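Local coordinates for uncharacterized lipoprotein GfcB (Escherichia coli K12, PDB 2IN5) that is of unknown function but, as a membrane lipoprotein of the YjbF family and a group 4 capsule protein B homolog, may serve in capsular polysaccharide export or assembly, at residues E153-S156 against K161-Q164; I103-R108 against N148-E153; R180-L183 against I188-E191; N73-K78 against N165-D170; E55-K60 against P96-L101. All blocks are in the same frame, centred on the assembly; numbering follows the deposited sequence.

In the fold
Contacts 1 and 3 each close a beta hairpin and rest on paired backbone bonds together with side-chain packing; both are partly buried, and they meet where Trp163 NE1 packs on Met182 CG. Contacts 2 and 4 rest on side chains meeting side chains and backbone, without a hydrogen bond between their two segments. The first, also partly buried, sets a tryptophan of strand 143-156 against the loop that follows strand 86-89, and the second, fully buried near the centre of the chain, sets Arg75 against strand 161-170. Strand 161-170 thus serves contacts 1 and 4, strand 143-156 contacts 1 and 2. Contact 5 is a single salt bridge at the surface, about 9 Å centre to centre from contact 4, to which Asn73 and Leu97 connect it.

Contact 1. Residues E153-S156 against K161-Q164; sequences EVTS and KQWQ
One face of the Trp163 indole is covered by Val154, whose CG1 stands 4.0 Å from the centroid of the six-membered ring and 25° off its normal, a CH-pi contact. At the edge, Ser156 brings its CB into the ring plane and its OG to 3.4 Å from CZ3. Both pairs belong to a beta hairpin, in which the end of strand 143-156 turns back into strand 161-170. Val154 with Trp163 and Ser156 with Lys161 are antiparallel hydrogen-bonded pairs, while Thr155 with Gln162 and Glu153 with Gln164 are non-hydrogen-bonded pairs on the other face.

Of the four backbone bonds, Val154 N to Trp163 O (2.9 Å) meets its acceptor almost head-on, with a C=O...donor angle of 172°. The bond from Lys161 N to Ser156 O instead arrives from well above the carbonyl plane. Trp163 holds CG between its backbone N and carbonyl carbon (chi1 65°), a torsion that folds the indole back over Val154 instead of letting it run outward. Leu126 of strand 120-140 packs against both residues, extending the apolar patch.

Across the other face Thr155 and Gln162 run side by side, with CG2 of Thr155 3.6 Å from CB of Gln162. Beyond them, a water donates to Glu153 OE1 at 2.7 Å and, weakly, to Trp163 O.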
# COMPACT_ATOMS: atom_id res chain seq x y z
N GLU A 153 -1.40 -10.99 28.58
CA GLU A 153 -0.37 -11.89 29.10
C GLU A 153 -0.01 -12.88 28.00
O GLU A 153 -0.82 -13.73 27.63
CB GLU A 153 -0.88 -12.63 30.35
CG GLU A 153 -1.24 -11.71 31.52
CD GLU A 153 -0.09 -10.77 31.91
OE1 GLU A 153 1.04 -11.27 32.16
OE2 GLU A 153 -0.32 -9.54 31.99
N VAL A 154 1.20 -12.77 27.46
CA VAL A 154 1.60 -13.66 26.39
C VAL A 154 2.65 -14.67 26.83
O VAL A 154 3.51 -14.38 27.66
CB VAL A 154 2.18 -12.86 25.17
CG1 VAL A 154 2.31 -13.78 23.97
CG2 VAL A 154 1.29 -11.68 24.84
N THR A 155 2.54 -15.88 26.29
CA THR A 155 3.51 -16.92 26.58
C THR A 155 3.85 -17.59 25.26
O THR A 155 2.97 -17.87 24.44
CB THR A 155 2.97 -18.00 27.59
OG1 THR A 155 1.81 -18.65 27.04
CG2 THR A 155 2.61 -17.37 28.93
N SER A 156 5.15 -17.79 25.02
CA SER A 156 5.61 -18.46 23.80
C SER A 156 6.34 -19.70 24.25
O SER A 156 6.64 -19.88 25.43
CB SER A 156 6.54 -17.56 22.98
OG SER A 156 7.64 -17.12 23.76
N LYS A 161 8.82 -18.71 27.03
CA LYS A 161 8.99 -17.33 27.45
C LYS A 161 7.63 -16.70 27.70
O LYS A 161 6.61 -17.17 27.19
CB LYS A 161 9.74 -16.53 26.37
CG LYS A 161 11.00 -17.22 25.85
CD LYS A 161 11.60 -16.50 24.64
CE LYS A 161 12.54 -15.37 25.05
NZ LYS A 161 11.85 -14.35 25.89
N GLN A 162 7.60 -15.65 28.51
CA GLN A 162 6.36 -14.94 28.80
C GLN A 162 6.60 -13.48 29.15
O GLN A 162 7.50 -13.15 29.92
CB GLN A 162 5.57 -15.61 29.92
CG GLN A 162 6.28 -15.70 31.25
CD GLN A 162 5.37 -16.22 32.36
OE1 GLN A 162 5.84 -16.75 33.38
NE2 GLN A 162 4.05 -16.08 32.16
N TRP A 163 5.80 -12.62 28.55
CA TRP A 163 5.89 -11.19 28.77
C TRP A 163 4.48 -10.62 28.73
O TRP A 163 3.51 -11.34 28.44
CB TRP A 163 6.75 -10.55 27.69
CG TRP A 163 6.17 -10.63 26.30
CD1 TRP A 163 5.55 -9.62 25.62
CD2 TRP A 163 6.21 -11.76 25.42
NE1 TRP A 163 5.21 -10.05 24.36
CE2 TRP A 163 5.60 -11.35 24.21
CE3 TRP A 163 6.69 -13.07 25.53
CZ2 TRP A 163 5.47 -12.22 23.11
CZ3 TRP A 163 6.56 -13.93 24.44
CH2 TRP A 163 5.96 -13.49 23.24
N GLN A 164 4.36 -9.33 29.01
CA GLN A 164 3.07 -8.65 29.01
C GLN A 164 3.03 -7.46 28.06
O GLN A 164 3.96 -6.67 28.03
CB GLN A 164 2.75 -8.17 30.43
CG GLN A 164 1.62 -7.13 30.52
CD GLN A 164 1.49 -6.52 31.91
OE1 GLN A 164 0.79 -7.05 32.77
NE2 GLN A 164 2.19 -5.41 32.13
O HOH W 1 2.97 -12.92 31.21

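Contact 2. Residues I103-R108 against N148-E153; sequences IKDGSR and NVWQEE
Ile103 lays its CG2 methyl over the six-membered ring of Trp150, 3.5 Å from the centroid and only 13° off the ring normal, which makes this a close CH-pi contact. The methyl is there because CG2 lies anti to the backbone N while CG1 takes the place beside that N (chi1 -61°), sending the longer branch away from the indole. Trp150 has CG anti to its carbonyl carbon, with chi2 at 106° turning the ring broadside to the methyl. The two side chains run antiparallel to one another where they meet, and the carbonyl of Ile103 also closes on the ring, its O 3.1 Å from CZ2.

At the rim of the indole comes Asp105, whose CA lies in the ring plane and whose N is 3.6 Å from CH2. Its OD1 is hydrogen-bonded to the backbone N of Phe132, whose ring in turn meets Trp150 edge-to-face. Asp105 sits in a type II beta turn from Lys104 to Ser107, where Ser107 OG donates to Lys104 O at 2.8 Å, in the carbonyl plane and on a lone pair. Gly106 holds a positive phi, readily taken without a side chain.

A serine in place of Trp150 would probably open a gap beneath the Ile103 methyl and leave the turn without the ring it rests on. The loop is therefore joined to strand 143-156 through dispersion and CH-pi contact with one aromatic surface, while Asp105 ties it to strand 120-140 and the Ser107 hydroxyl braces the turn from within.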
# COMPACT_ATOMS: atom_id res chain seq x y z
N ILE A 103 -14.08 -6.76 23.72
CA ILE A 103 -13.15 -7.66 24.36
C ILE A 103 -13.66 -7.99 25.76
O ILE A 103 -13.90 -7.08 26.56
CB ILE A 103 -11.76 -7.04 24.49
CG1 ILE A 103 -11.20 -6.74 23.10
CG2 ILE A 103 -10.84 -7.97 25.27
CD1 ILE A 103 -9.83 -6.13 23.12
N LYS A 104 -13.82 -9.28 26.05
CA LYS A 104 -14.27 -9.70 27.37
C LYS A 104 -13.05 -10.11 28.18
O LYS A 104 -12.08 -10.63 27.63
CB LYS A 104 -15.24 -10.89 27.27
CG LYS A 104 -16.63 -10.57 26.75
CD LYS A 104 -17.54 -11.79 26.87
CE LYS A 104 -19.00 -11.45 26.55
NZ LYS A 104 -19.15 -10.86 25.19
N ASP A 105 -13.10 -9.86 29.48
CA ASP A 105 -12.00 -10.21 30.37
C ASP A 105 -11.77 -11.72 30.25
O ASP A 105 -12.67 -12.51 30.51
CB ASP A 105 -12.35 -9.84 31.81
CG ASP A 105 -11.15 -9.84 32.73
OD1 ASP A 105 -10.08 -9.33 32.32
OD2 ASP A 105 -11.26 -10.32 33.88
N GLY A 106 -10.57 -12.09 29.83
CA GLY A 106 -10.25 -13.50 29.66
C GLY A 106 -10.12 -13.93 28.21
O GLY A 106 -9.97 -15.12 27.94
N SER A 107 -10.18 -12.97 27.29
CA SER A 107 -10.05 -13.25 25.86
C SER A 107 -8.71 -13.90 25.56
O SER A 107 -7.69 -13.54 26.14
CB SER A 107 -10.18 -11.97 25.03
OG SER A 107 -11.51 -11.48 25.02
N ARG A 108 -8.71 -14.87 24.65
CA ARG A 108 -7.48 -15.56 24.32
C ARG A 108 -7.21 -15.48 22.83
O ARG A 108 -8.10 -15.15 22.05
CB ARG A 108 -7.55 -17.02 24.81
CG ARG A 108 -7.95 -17.15 26.29
CD ARG A 108 -7.35 -18.38 27.00
NE ARG A 108 -7.65 -19.64 26.33
CZ ARG A 108 -7.27 -20.84 26.77
NH1 ARG A 108 -6.57 -20.95 27.90
NH2 ARG A 108 -7.57 -21.94 26.08
N ASN A 148 -9.79 2.09 28.16
CA ASN A 148 -9.95 0.86 28.92
C ASN A 148 -8.54 0.29 28.79
O ASN A 148 -8.02 0.16 27.68
CB ASN A 148 -10.92 -0.12 28.25
CG ASN A 148 -12.35 0.37 28.27
OD1 ASN A 148 -12.80 0.99 29.24
ND2 ASN A 148 -13.09 0.07 27.21
N VAL A 149 -7.91 -0.02 29.91
CA VAL A 149 -6.56 -0.56 29.88
C VAL A 149 -6.60 -2.08 29.83
O VAL A 149 -7.08 -2.73 30.76
CB VAL A 149 -5.75 -0.13 31.11
CG1 VAL A 149 -4.34 -0.71 31.02
CG2 VAL A 149 -5.69 1.39 31.19
N TRP A 150 -6.11 -2.65 28.74
CA TRP A 150 -6.08 -4.10 28.59
C TRP A 150 -4.65 -4.63 28.67
O TRP A 150 -3.77 -4.16 27.96
CB TRP A 150 -6.68 -4.50 27.25
CG TRP A 150 -8.17 -4.43 27.22
CD1 TRP A 150 -8.94 -3.49 26.60
CD2 TRP A 150 -9.07 -5.38 27.79
NE1 TRP A 150 -10.27 -3.80 26.74
CE2 TRP A 150 -10.38 -4.96 27.46
CE3 TRP A 150 -8.90 -6.55 28.53
CZ2 TRP A 150 -11.51 -5.67 27.86
CZ3 TRP A 150 -10.02 -7.25 28.93
CH2 TRP A 150 -11.31 -6.81 28.59
N GLN A 151 -4.44 -5.60 29.55
CA GLN A 151 -3.14 -6.22 29.74
C GLN A 151 -3.14 -7.61 29.11
O GLN A 151 -3.84 -8.50 29.60
CB GLN A 151 -2.83 -6.36 31.22
CG GLN A 151 -2.73 -5.04 31.93
CD GLN A 151 -1.33 -4.50 31.93
OE1 GLN A 151 -0.59 -4.68 30.96
NE2 GLN A 151 -0.95 -3.82 33.01
N GLU A 152 -2.36 -7.80 28.05
CA GLU A 152 -2.26 -9.08 27.37
C GLU A 152 -1.09 -9.90 27.89
O GLU A 152 0.08 -9.55 27.67
CB GLU A 152 -2.11 -8.86 25.86
CG GLU A 152 -1.83 -10.12 25.05
CD GLU A 152 -1.64 -9.84 23.56
OE1 GLU A 152 -0.76 -9.02 23.22
OE2 GLU A 152 -2.35 -10.45 22.73
N GLU A 153 -1.40 -10.99 28.58
CA GLU A 153 -0.37 -11.89 29.10
C GLU A 153 -0.01 -12.88 28.00
O GLU A 153 -0.82 -13.73 27.63
CB GLU A 153 -0.88 -12.63 30.35
CG GLU A 153 -1.24 -11.71 31.52
CD GLU A 153 -0.09 -10.77 31.91
OE1 GLU A 153 1.04 -11.27 32.16
OE2 GLU A 153 -0.32 -9.54 31.99

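Contact 3. Residues R180-L183 against I188-E191; sequences RQML and IPVE
Strands 180-182 and 189-191 pair antiparallel, their short axes 4.5 Å apart with N-to-C directions at 151°, in the hairpin formed by strands 176-182 and 189-194. Gln181 and Val190 form the hydrogen-bonded pair: Gln181 N reaches Val190 O at 3.0 Å with a nearly straight N-H, and Val190 N returns to Gln181 O. Leu183 N then bonds Ile188 O at 2.8 Å from above the carbonyl plane, closer to the turn.

Leu183 is the main apolar partner. With CG anti to the backbone N (chi1 178°), it runs alongside Ile188, its CB 3.6 Å from Ile188 CG2, and the same CB meets Val190 CG2 at 3.8 Å. On the other face the selenium of selenomethionine Met182, its chain bent at chi2, lies 4.0 Å from Pro189 CB. Arg180 and Glu191 point the same way with guanidinium and carboxylate planes 83° apart, touching through CD and CG only.

Gln181 reaches over to the start of strand 75-80, bonding Gly74 O and Leu76 N, and a water accepts from NE2 and donates, weakly, to Val190 O. Three backbone bonds thus close the hairpin, other backbone groups pair with strands 161-170 and 36-41 and the nearby Asn42, and the Gln181 amide uses both ends beyond the hairpin.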
# COMPACT_ATOMS: atom_id res chain seq x y z
N ARG A 180 1.91 -1.09 23.95
CA ARG A 180 3.26 -1.51 24.29
C ARG A 180 3.30 -3.01 24.00
O ARG A 180 2.52 -3.77 24.57
CB ARG A 180 3.58 -1.29 25.77
CG ARG A 180 3.36 0.13 26.27
CD ARG A 180 4.49 0.58 27.18
NE ARG A 180 4.88 -0.45 28.13
CZ ARG A 180 4.16 -0.84 29.19
NH1 ARG A 180 2.99 -0.27 29.44
NH2 ARG A 180 4.62 -1.80 29.98
N GLN A 181 4.20 -3.42 23.11
CA GLN A 181 4.33 -4.83 22.75
C GLN A 181 5.72 -5.19 22.26
O GLN A 181 6.54 -4.32 22.04
CB GLN A 181 3.31 -5.18 21.65
CG GLN A 181 3.55 -4.49 20.33
CD GLN A 181 2.30 -4.44 19.46
OE1 GLN A 181 1.73 -5.47 19.09
NE2 GLN A 181 1.86 -3.22 19.15
N MSE A 182 5.98 -6.48 22.09
CA MSE A 182 7.27 -6.95 21.60
C MSE A 182 7.21 -7.11 20.10
O MSE A 182 6.14 -7.35 19.53
CB MSE A 182 7.61 -8.30 22.23
CG MSE A 182 7.81 -8.24 23.72
SE MSE A 182 9.34 -7.17 24.21
CE MSE A 182 9.69 -7.92 25.95
N LEU A 183 8.35 -6.99 19.44
CA LEU A 183 8.37 -7.14 18.00
C LEU A 183 8.54 -8.63 17.66
O LEU A 183 8.09 -9.10 16.62
CB LEU A 183 9.50 -6.30 17.40
CG LEU A 183 9.72 -6.34 15.90
CD1 LEU A 183 10.39 -5.06 15.45
CD2 LEU A 183 10.59 -7.56 15.55
N ILE A 188 12.61 -7.17 21.64
CA ILE A 188 12.46 -5.92 20.89
C ILE A 188 11.17 -5.15 21.17
O ILE A 188 10.25 -5.10 20.35
CB ILE A 188 12.56 -6.17 19.38
CG1 ILE A 188 13.87 -6.89 19.06
CG2 ILE A 188 12.53 -4.84 18.63
CD1 ILE A 188 14.03 -7.27 17.60
N PRO A 189 11.11 -4.49 22.34
CA PRO A 189 9.93 -3.72 22.74
C PRO A 189 9.60 -2.58 21.81
O PRO A 189 10.47 -1.85 21.34
CB PRO A 189 10.29 -3.27 24.16
CG PRO A 189 11.77 -3.14 24.11
CD PRO A 189 12.20 -4.34 23.32
N VAL A 190 8.31 -2.44 21.54
CA VAL A 190 7.79 -1.42 20.66
C VAL A 190 6.73 -0.62 21.38
O VAL A 190 5.85 -1.18 22.03
CB VAL A 190 7.17 -2.07 19.40
CG1 VAL A 190 6.62 -1.01 18.47
CG2 VAL A 190 8.21 -2.92 18.70
N GLU A 191 6.82 0.70 21.28
CA GLU A 191 5.85 1.60 21.91
C GLU A 191 5.25 2.48 20.83
O GLU A 191 5.97 3.07 20.04
CB GLU A 191 6.54 2.48 22.96
CG GLU A 191 7.10 1.75 24.16
CD GLU A 191 7.75 2.70 25.16
OE1 GLU A 191 7.08 3.66 25.59
OE2 GLU A 191 8.94 2.48 25.51
O HOH W 2 3.57 -1.04 20.22

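Contact 4. Residues N73-K78 against N165-D170; sequences NGRLLK and NTFWVD
Arg75 sets one face of its guanidinium against Phe167, whose CZ stands 3.4 Å above the plane, offset toward the rim; the closest pair is NH1 to CZ at 3.5 Å. The planes are 64° apart, so the groups are steeply tilted and do not stack flat. From the anti position of CG relative to the backbone N (chi1 -179°), the arginine bends at chi2 and chi3, curling its head back so that Phe167 CZ comes over one guanidinium face.

Asn165 ND2 lies at the guanidinium edge, 4.1 Å from NH1. Both groups are drawn to one acceptor, since Glu152 OE1 takes a salt bridge from Arg75 NH1 and a hydrogen bond from Asn165 ND2; Asp95 OD1 forms a second salt bridge, to NH2. The contact thus joins strand 75-80 to strand 161-170 across the interior of this mostly beta fold, where all four touching residues are buried. Putting a leucine in place of Arg75 would probably take from Glu152 and Asp95 the salt bridges it makes, leaving Glu152 a long, weak ion pair with Arg111.

Gly74, with a positive phi of 81°, turns the chain into the strand, and its carbonyl O approaches the edge of the Phe167 ring at 4.0 Å from CE1.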
# COMPACT_ATOMS: atom_id res chain seq x y z
N ASN A 73 -5.27 -1.73 14.44
CA ASN A 73 -5.71 -1.29 15.76
C ASN A 73 -4.68 -1.49 16.86
O ASN A 73 -4.92 -2.18 17.86
CB ASN A 73 -7.03 -1.96 16.16
CG ASN A 73 -7.86 -1.07 17.06
OD1 ASN A 73 -7.84 0.15 16.92
ND2 ASN A 73 -8.60 -1.67 17.99
N GLY A 74 -3.51 -0.87 16.65
CA GLY A 74 -2.43 -0.93 17.62
C GLY A 74 -1.57 -2.18 17.62
O GLY A 74 -0.49 -2.19 18.22
N ARG A 75 -2.05 -3.24 16.96
CA ARG A 75 -1.32 -4.49 16.89
C ARG A 75 -0.29 -4.45 15.78
O ARG A 75 -0.61 -4.10 14.64
CB ARG A 75 -2.26 -5.67 16.63
CG ARG A 75 -1.55 -7.03 16.58
CD ARG A 75 -1.06 -7.44 17.95
NE ARG A 75 -2.15 -7.92 18.79
CZ ARG A 75 -2.01 -8.39 20.03
NH1 ARG A 75 -0.82 -8.46 20.60
NH2 ARG A 75 -3.08 -8.82 20.69
N LEU A 76 0.94 -4.81 16.10
CA LEU A 76 2.01 -4.82 15.10
C LEU A 76 1.93 -6.14 14.33
O LEU A 76 2.00 -7.23 14.92
CB LEU A 76 3.37 -4.69 15.78
CG LEU A 76 4.51 -4.53 14.78
CD1 LEU A 76 4.30 -3.25 13.96
CD2 LEU A 76 5.82 -4.48 15.52
N LEU A 77 1.77 -6.02 13.02
CA LEU A 77 1.67 -7.17 12.14
C LEU A 77 2.86 -7.37 11.21
O LEU A 77 3.13 -8.49 10.77
CB LEU A 77 0.41 -7.06 11.29
CG LEU A 77 -0.90 -7.02 12.08
CD1 LEU A 77 -2.01 -6.65 11.14
CD2 LEU A 77 -1.17 -8.37 12.77
N LYS A 78 3.57 -6.29 10.89
CA LYS A 78 4.71 -6.41 9.99
C LYS A 78 5.51 -5.11 9.93
O LYS A 78 4.94 -4.03 10.05
CB LYS A 78 4.21 -6.79 8.59
CG LYS A 78 5.30 -7.07 7.56
CD LYS A 78 4.70 -7.18 6.17
CE LYS A 78 5.77 -7.23 5.10
NZ LYS A 78 5.25 -6.74 3.78
N ASN A 165 1.98 -7.37 27.26
CA ASN A 165 1.79 -6.23 26.36
C ASN A 165 0.64 -5.45 26.96
O ASN A 165 -0.18 -6.00 27.69
CB ASN A 165 1.37 -6.67 24.95
CG ASN A 165 2.40 -7.54 24.26
OD1 ASN A 165 3.59 -7.23 24.23
ND2 ASN A 165 1.94 -8.64 23.68
N THR A 166 0.57 -4.16 26.65
CA THR A 166 -0.51 -3.33 27.18
C THR A 166 -1.11 -2.52 26.05
O THR A 166 -0.40 -2.01 25.19
CB THR A 166 0.02 -2.39 28.29
OG1 THR A 166 0.70 -3.16 29.29
CG2 THR A 166 -1.13 -1.64 28.95
N PHE A 167 -2.44 -2.41 26.04
CA PHE A 167 -3.15 -1.67 25.01
C PHE A 167 -4.16 -0.71 25.64
O PHE A 167 -5.04 -1.14 26.38
CB PHE A 167 -3.88 -2.64 24.08
CG PHE A 167 -2.97 -3.62 23.38
CD1 PHE A 167 -2.28 -3.25 22.23
CD2 PHE A 167 -2.75 -4.89 23.91
CE1 PHE A 167 -1.40 -4.13 21.61
CE2 PHE A 167 -1.87 -5.77 23.30
CZ PHE A 167 -1.19 -5.39 22.15
N TRP A 168 -4.02 0.58 25.34
CA TRP A 168 -4.92 1.61 25.85
C TRP A 168 -6.00 1.89 24.82
O TRP A 168 -5.74 2.50 23.78
CB TRP A 168 -4.14 2.88 26.12
CG TRP A 168 -3.34 2.79 27.36
CD1 TRP A 168 -3.72 3.15 28.61
CD2 TRP A 168 -2.00 2.29 27.47
NE1 TRP A 168 -2.70 2.91 29.51
CE2 TRP A 168 -1.63 2.39 28.83
CE3 TRP A 168 -1.07 1.78 26.56
CZ2 TRP A 168 -0.37 2.00 29.30
CZ3 TRP A 168 0.19 1.39 27.03
CH2 TRP A 168 0.52 1.50 28.39
N VAL A 169 -7.22 1.44 25.12
CA VAL A 169 -8.35 1.57 24.20
C VAL A 169 -9.34 2.69 24.53
O VAL A 169 -9.74 2.86 25.67
CB VAL A 169 -9.16 0.25 24.15
CG1 VAL A 169 -10.25 0.35 23.10
CG2 VAL A 169 -8.22 -0.91 23.87
N ASP A 170 -9.74 3.43 23.50
CA ASP A 170 -10.73 4.49 23.67
C ASP A 170 -12.05 3.78 24.00
O ASP A 170 -12.63 3.12 23.14
CB ASP A 170 -10.87 5.28 22.38
CG ASP A 170 -11.85 6.43 22.51
OD1 ASP A 170 -13.04 6.19 22.78
OD2 ASP A 170 -11.40 7.58 22.35

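Contact 5. Residues E55-K60 against P96-L101; sequences EQEQSK and PLRNAL
Glu57 keeps CG anti to its carbonyl carbon (chi1 -63°) and runs extended beyond it, while Arg98 bends at chi3 (113°); together these torsions carry carboxylate and guanidinium to a common point although the CA atoms of Glu57 and Arg98 are 9.9 Å apart. Glu57 stands in the type I' beta turn from Glu55 to Gln58 that links strands 47-55 and 58-62 as a hairpin. Arg98 belongs to the 3-10 segment starting at Pro96, in the loop between strands 86-89 and 108-117.

The link is one salt bridge, Arg98 NH2 to Glu57 OE1 at 2.7 Å, with an N-H...acceptor angle of 149°. The oxygen lies practically in the guanidinium plane, at its edge, yet the nitrogen approaches Glu57 OE1 from well above the carboxylate plane, the two planes being clearly inclined to each other. This is a single-point contact, since the next guanidinium nitrogen, NH1, stays 4.1 Å from Glu57 OE1. Both residues are exposed, so solvent probably weakens the pairing.

The flanking elements are fixed otherwise. Leu97 packs on Phe130 and Phe167, and its carbonyl accepts a bond from Asn73. On the hairpin, Glu55 OE1 forms a salt bridge with Lys60 of the second subunit, placing this turn near the dimer contact. Within its own chain, Lys60 NZ donates to Glu55 OE2 at 3.1 Å, from above the carboxylate plane.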
# COMPACT_ATOMS: atom_id res chain seq x y z
N GLU A 55 -4.58 -0.80 3.29
CA GLU A 55 -4.88 -1.88 2.35
C GLU A 55 -5.37 -3.11 3.10
O GLU A 55 -4.70 -3.60 4.01
CB GLU A 55 -3.62 -2.23 1.54
CG GLU A 55 -3.29 -1.20 0.46
CD GLU A 55 -1.96 -1.45 -0.23
OE1 GLU A 55 -1.70 -0.81 -1.28
OE2 GLU A 55 -1.16 -2.28 0.27
N GLN A 56 -6.54 -3.61 2.72
CA GLN A 56 -7.16 -4.79 3.35
C GLN A 56 -7.13 -4.67 4.87
O GLN A 56 -6.61 -5.54 5.56
CB GLN A 56 -6.45 -6.08 2.93
CG GLN A 56 -6.55 -6.40 1.46
CD GLN A 56 -5.45 -5.75 0.63
OE1 GLN A 56 -5.68 -5.31 -0.50
NE2 GLN A 56 -4.24 -5.70 1.19
N GLU A 57 -7.68 -3.56 5.36
CA GLU A 57 -7.73 -3.30 6.79
C GLU A 57 -6.35 -3.29 7.45
O GLU A 57 -6.21 -3.59 8.63
CB GLU A 57 -8.65 -4.31 7.49
CG GLU A 57 -10.10 -4.22 7.02
CD GLU A 57 -11.07 -4.95 7.93
OE1 GLU A 57 -10.90 -6.17 8.13
OE2 GLU A 57 -12.00 -4.29 8.44
N GLN A 58 -5.33 -2.96 6.68
CA GLN A 58 -3.99 -2.91 7.23
C GLN A 58 -3.47 -1.48 7.11
O GLN A 58 -3.39 -0.93 6.01
CB GLN A 58 -3.08 -3.87 6.48
CG GLN A 58 -2.93 -5.21 7.16
CD GLN A 58 -2.04 -6.16 6.38
OE1 GLN A 58 -1.59 -7.17 6.92
NE2 GLN A 58 -1.79 -5.84 5.11
N SER A 59 -3.12 -0.88 8.24
CA SER A 59 -2.62 0.49 8.25
C SER A 59 -1.12 0.52 8.01
O SER A 59 -0.36 -0.07 8.77
CB SER A 59 -2.91 1.15 9.61
OG SER A 59 -4.30 1.27 9.84
N LYS A 60 -0.68 1.20 6.96
CA LYS A 60 0.75 1.27 6.67
C LYS A 60 1.33 2.64 7.02
O LYS A 60 1.05 3.63 6.35
CB LYS A 60 1.03 0.99 5.19
CG LYS A 60 0.97 -0.48 4.82
CD LYS A 60 -0.44 -0.97 4.62
CE LYS A 60 -0.41 -2.42 4.16
NZ LYS A 60 0.43 -2.59 2.94
N PRO A 96 -8.29 -10.22 19.32
CA PRO A 96 -9.36 -9.49 20.02
C PRO A 96 -9.39 -7.98 19.76
O PRO A 96 -10.45 -7.36 19.83
CB PRO A 96 -9.12 -9.84 21.49
CG PRO A 96 -7.70 -10.28 21.54
CD PRO A 96 -7.47 -11.00 20.25
N LEU A 97 -8.24 -7.41 19.43
CA LEU A 97 -8.16 -6.00 19.13
C LEU A 97 -8.93 -5.66 17.87
O LEU A 97 -9.11 -4.49 17.54
CB LEU A 97 -6.70 -5.57 18.97
CG LEU A 97 -5.89 -5.63 20.26
CD1 LEU A 97 -4.42 -5.38 19.96
CD2 LEU A 97 -6.43 -4.59 21.23
N ARG A 98 -9.38 -6.68 17.14
CA ARG A 98 -10.15 -6.39 15.93
C ARG A 98 -11.50 -5.82 16.32
O ARG A 98 -12.17 -5.17 15.52
CB ARG A 98 -10.34 -7.65 15.07
CG ARG A 98 -9.08 -8.09 14.35
CD ARG A 98 -9.35 -9.23 13.38
NE ARG A 98 -9.18 -8.80 12.00
CZ ARG A 98 -10.08 -8.12 11.31
NH1 ARG A 98 -11.24 -7.80 11.87
NH2 ARG A 98 -9.81 -7.74 10.06
N ASN A 99 -11.91 -6.07 17.56
CA ASN A 99 -13.15 -5.54 18.10
C ASN A 99 -12.83 -5.17 19.55
O ASN A 99 -13.33 -5.79 20.49
CB ASN A 99 -14.26 -6.59 18.05
CG ASN A 99 -15.65 -5.98 18.20
OD1 ASN A 99 -15.85 -5.06 19.01
ND2 ASN A 99 -16.61 -6.49 17.43
N ALA A 100 -11.98 -4.17 19.71
CA ALA A 100 -11.51 -3.72 21.03
C ALA A 100 -12.58 -3.42 22.06
O ALA A 100 -12.36 -3.61 23.25
CB ALA A 100 -10.59 -2.51 20.86
N LEU A 101 -13.74 -2.94 21.63
CA LEU A 101 -14.79 -2.65 22.59
C LEU A 101 -15.49 -3.92 23.08
O LEU A 101 -15.97 -3.96 24.21
CB LEU A 101 -15.81 -1.68 22.00
CG LEU A 101 -15.36 -0.23 21.88
CD1 LEU A 101 -16.51 0.59 21.32
CD2 LEU A 101 -14.92 0.32 23.24